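Local coordinates for protein arabinose metabolism transcriptional repressor (Bacillus subtilis, PDB 5D4S) that binds operator DNA through a winged helix-turn-helix domain of the GntR family and represses transcription of arabinose metabolism genes, at residues Gln27-Ile32 / Arg65-Asp70. Residues are numbered along the deposited sequence; the frame is centred on the assembly and turned at random.
Sequences QVKEEI and RKAIGD. With nucleotides of chain C.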
loop_
_atom_site.group_PDB
_atom_site.type_symbol
_atom_site.label_atom_id
_atom_site.label_comp_id
_atom_site.label_asym_id
_atom_site.label_seq_id
_atom_site.Cartn_x
_atom_site.Cartn_y
_atom_site.Cartn_z
ATOM N N GLN B 27 3.961 11.549 3.188
ATOM C CA GLN B 27 3.500 12.779 3.824
ATOM C C GLN B 27 1.996 12.693 4.112
ATOM O O GLN B 27 1.532 13.123 5.173
ATOM C CB GLN B 27 3.805 13.989 2.946
ATOM C CG GLN B 27 5.290 14.170 2.700
ATOM C CD GLN B 27 5.589 15.338 1.786
ATOM O OE1 GLN B 27 5.070 16.439 1.976
ATOM N NE2 GLN B 27 6.445 15.110 0.793
ATOM N N VAL B 28 1.246 12.127 3.174
ATOM C CA VAL B 28 -0.195 11.986 3.376
ATOM C C VAL B 28 -0.444 11.033 4.541
ATOM O O VAL B 28 -1.269 11.322 5.407
ATOM C CB VAL B 28 -0.894 11.497 2.119
ATOM C CG1 VAL B 28 -2.334 11.135 2.428
ATOM C CG2 VAL B 28 -0.843 12.580 1.055
ATOM N N LYS B 29 0.293 9.921 4.581
ATOM C CA LYS B 29 0.245 9.004 5.729
ATOM C C LYS B 29 0.507 9.716 7.057
ATOM O O LYS B 29 -0.189 9.477 8.043
ATOM C CB LYS B 29 1.269 7.868 5.570
ATOM C CG LYS B 29 0.830 6.775 4.642
ATOM C CD LYS B 29 1.945 5.773 4.301
ATOM C CE LYS B 29 2.429 5.022 5.529
ATOM N NZ LYS B 29 3.498 4.037 5.166
ATOM N N GLU B 30 1.538 10.555 7.088
ATOM C CA GLU B 30 1.892 11.284 8.297
ATOM C C GLU B 30 0.769 12.224 8.735
ATOM O O GLU B 30 0.449 12.303 9.919
ATOM C CB GLU B 30 3.185 12.077 8.105
ATOM C CG GLU B 30 4.409 11.367 8.656
ATOM C CD GLU B 30 5.666 12.223 8.607
ATOM O OE1 GLU B 30 5.554 13.448 8.379
ATOM O OE2 GLU B 30 6.767 11.664 8.804
ATOM N N GLU B 31 0.172 12.933 7.782
ATOM C CA GLU B 31 -0.897 13.869 8.134
ATOM C C GLU B 31 -2.125 13.100 8.645
ATOM O O GLU B 31 -2.645 13.375 9.726
ATOM C CB GLU B 31 -1.249 14.749 6.930
ATOM C CG GLU B 31 -2.357 15.769 7.187
ATOM C CD GLU B 31 -1.864 17.000 7.917
ATOM O OE1 GLU B 31 -0.639 17.112 8.129
ATOM O OE2 GLU B 31 -2.703 17.859 8.274
ATOM N N ILE B 32 -2.569 12.109 7.883
ATOM C CA ILE B 32 -3.735 11.341 8.288
ATOM C C ILE B 32 -3.496 10.708 9.655
ATOM O O ILE B 32 -4.366 10.756 10.526
ATOM C CB ILE B 32 -4.095 10.271 7.256
ATOM C CG1 ILE B 32 -4.571 10.949 5.962
ATOM C CG2 ILE B 32 -5.222 9.386 7.778
ATOM C CD1 ILE B 32 -4.971 9.960 4.836
ATOM N N ARG B 65 -4.610 6.205 -2.126
ATOM C CA ARG B 65 -4.878 4.798 -1.865
ATOM C C ARG B 65 -3.643 4.088 -1.336
ATOM O O ARG B 65 -3.746 3.191 -0.511
ATOM C CB ARG B 65 -5.406 4.103 -3.127
ATOM C CG ARG B 65 -6.930 4.411 -3.359
ATOM C CD ARG B 65 -7.498 3.549 -4.473
ATOM N NE ARG B 65 -7.387 2.147 -4.096
ATOM C CZ ARG B 65 -8.229 1.539 -3.267
ATOM N NH1 ARG B 65 -9.266 2.203 -2.765
ATOM N NH2 ARG B 65 -8.036 0.271 -2.949
ATOM N N LYS B 66 -2.474 4.479 -1.813
ATOM C CA LYS B 66 -1.242 3.947 -1.250
ATOM C C LYS B 66 -1.132 4.343 0.232
ATOM O O LYS B 66 -0.873 3.488 1.090
ATOM C CB LYS B 66 -0.052 4.441 -2.070
ATOM C CG LYS B 66 1.343 4.259 -1.426
ATOM C CD LYS B 66 1.697 2.802 -1.246
ATOM C CE LYS B 66 3.224 2.648 -1.144
ATOM N NZ LYS B 66 3.597 1.373 -0.520
ATOM N N ALA B 67 -1.348 5.622 0.545
ATOM C CA ALA B 67 -1.279 6.055 1.946
ATOM C C ALA B 67 -2.254 5.309 2.857
ATOM O O ALA B 67 -1.901 4.793 3.943
ATOM C CB ALA B 67 -1.536 7.561 2.049
ATOM N N ILE B 68 -3.500 5.276 2.418
ATOM C CA ILE B 68 -4.537 4.650 3.208
ATOM C C ILE B 68 -4.282 3.159 3.325
ATOM O O ILE B 68 -4.444 2.580 4.395
ATOM C CB ILE B 68 -5.921 4.931 2.611
ATOM C CG1 ILE B 68 -6.307 6.386 2.911
ATOM C CG2 ILE B 68 -6.957 3.959 3.176
ATOM C CD1 ILE B 68 -7.584 6.845 2.224
ATOM N N GLY B 69 -3.834 2.544 2.238
ATOM C CA GLY B 69 -3.550 1.120 2.236
ATOM C C GLY B 69 -2.473 0.773 3.246
ATOM O O GLY B 69 -2.591 -0.217 3.972
ATOM N N ASP B 70 -1.424 1.590 3.314
ATOM C CA ASP B 70 -0.401 1.345 4.320
ATOM C C ASP B 70 -0.997 1.470 5.718
ATOM O O ASP B 70 -0.700 0.663 6.604
ATOM C CB ASP B 70 0.767 2.324 4.191
ATOM C CG ASP B 70 1.665 2.034 3.006
ATOM O OD1 ASP B 70 1.344 1.139 2.187
ATOM O OD2 ASP B 70 2.713 2.720 2.907
ATOM P P DG C 9 -11.339 -0.195 -0.364
ATOM O OP1 DG C 9 -11.274 -1.184 0.728
ATOM O OP2 DG C 9 -10.206 0.729 -0.589
ATOM O "O5'" DG C 9 -11.695 -0.951 -1.705
ATOM C "C5'" DG C 9 -12.618 -2.031 -1.656
ATOM C "C4'" DG C 9 -12.465 -2.902 -2.860
ATOM O "O4'" DG C 9 -12.985 -2.201 -4.027
ATOM C "C3'" DG C 9 -11.009 -3.262 -3.164
ATOM O "O3'" DG C 9 -10.927 -4.652 -3.458
ATOM C "C2'" DG C 9 -10.653 -2.373 -4.354
ATOM C "C1'" DG C 9 -11.998 -2.122 -5.032
ATOM N N9 DG C 9 -12.091 -0.796 -5.666
ATOM C C8 DG C 9 -11.894 0.435 -5.077
ATOM N N7 DG C 9 -12.059 1.441 -5.904
ATOM C C5 DG C 9 -12.388 0.834 -7.113
ATOM C C6 DG C 9 -12.677 1.404 -8.385
ATOM O O6 DG C 9 -12.711 2.597 -8.712
ATOM N N1 DG C 9 -12.958 0.425 -9.335
ATOM C C2 DG C 9 -12.962 -0.930 -9.083
ATOM N N2 DG C 9 -13.253 -1.729 -10.111
ATOM N N3 DG C 9 -12.703 -1.469 -7.906
ATOM C C4 DG C 9 -12.413 -0.537 -6.974
ATOM P P DT C 10 -9.538 -5.329 -3.881
ATOM O OP1 DT C 10 -9.643 -6.726 -3.446
ATOM O OP2 DT C 10 -8.408 -4.477 -3.436
ATOM O "O5'" DT C 10 -9.601 -5.272 -5.467
ATOM C "C5'" DT C 10 -10.646 -6.003 -6.147
ATOM C "C4'" DT C 10 -10.500 -5.854 -7.643
ATOM O "O4'" DT C 10 -10.692 -4.468 -8.010
ATOM C "C3'" DT C 10 -9.120 -6.250 -8.187
ATOM O "O3'" DT C 10 -9.312 -7.166 -9.226
ATOM C "C2'" DT C 10 -8.521 -4.920 -8.689
ATOM C "C1'" DT C 10 -9.782 -4.133 -9.023
ATOM N N1 DT C 10 -9.625 -2.635 -9.026
ATOM C C2 DT C 10 -9.933 -1.935 -10.161
ATOM O O2 DT C 10 -10.309 -2.463 -11.181
ATOM N N3 DT C 10 -9.788 -0.583 -10.062
ATOM C C4 DT C 10 -9.387 0.132 -8.969
ATOM O O4 DT C 10 -9.286 1.362 -8.991
ATOM C C5 DT C 10 -9.071 -0.654 -7.808
ATOM C C7 DT C 10 -8.598 0.019 -6.558
ATOM C C6 DT C 10 -9.216 -1.984 -7.885
#
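In the winged helix-turn-helix core, Lys29 and Val28 of the first helix, 24-35, meet Ala67 and Asp70 of the DNA-recognition helix, 61-74, the axes of the two short segments crossing at -53°, 8.7 Å apart at their closest. Ala67 sits at the crossing: its CB meets CG1 of Val28 at 3.7 Å, and CG of Lys29 packs tightly on its backbone, 3.5 Å from CA. Farther along, CD1 of Ile32 comes within 4.3 Å of CG1 of Ile68. A bend at chi3 (63°) turns CE of Lys29 against CB of Asp70 (3.4 Å), the side chains crossing at about a right angle; NZ donates to OD2 of Asp70 at 2.7 Å, on its anti side. OD1 faces NZ of Lys66, on Asp70's own helix, at 3.5 Å. An alanine in place of Lys29 would probably leave OD2 of Asp70 without its ammonium mate and uncover part of Ala67. Arg65, also on helix 61-74, meets the operator: NH1 donates to phosphate oxygen OP2 of DG9 of chain C at 2.8 Å, and methyl C7 of DT10 of chain C lies over one guanidinium face, offset toward its rim. Apolar packing and the Lys29-Asp70 salt bridge thus join the helices, the carboxylate's charge probably compensated by both lysines.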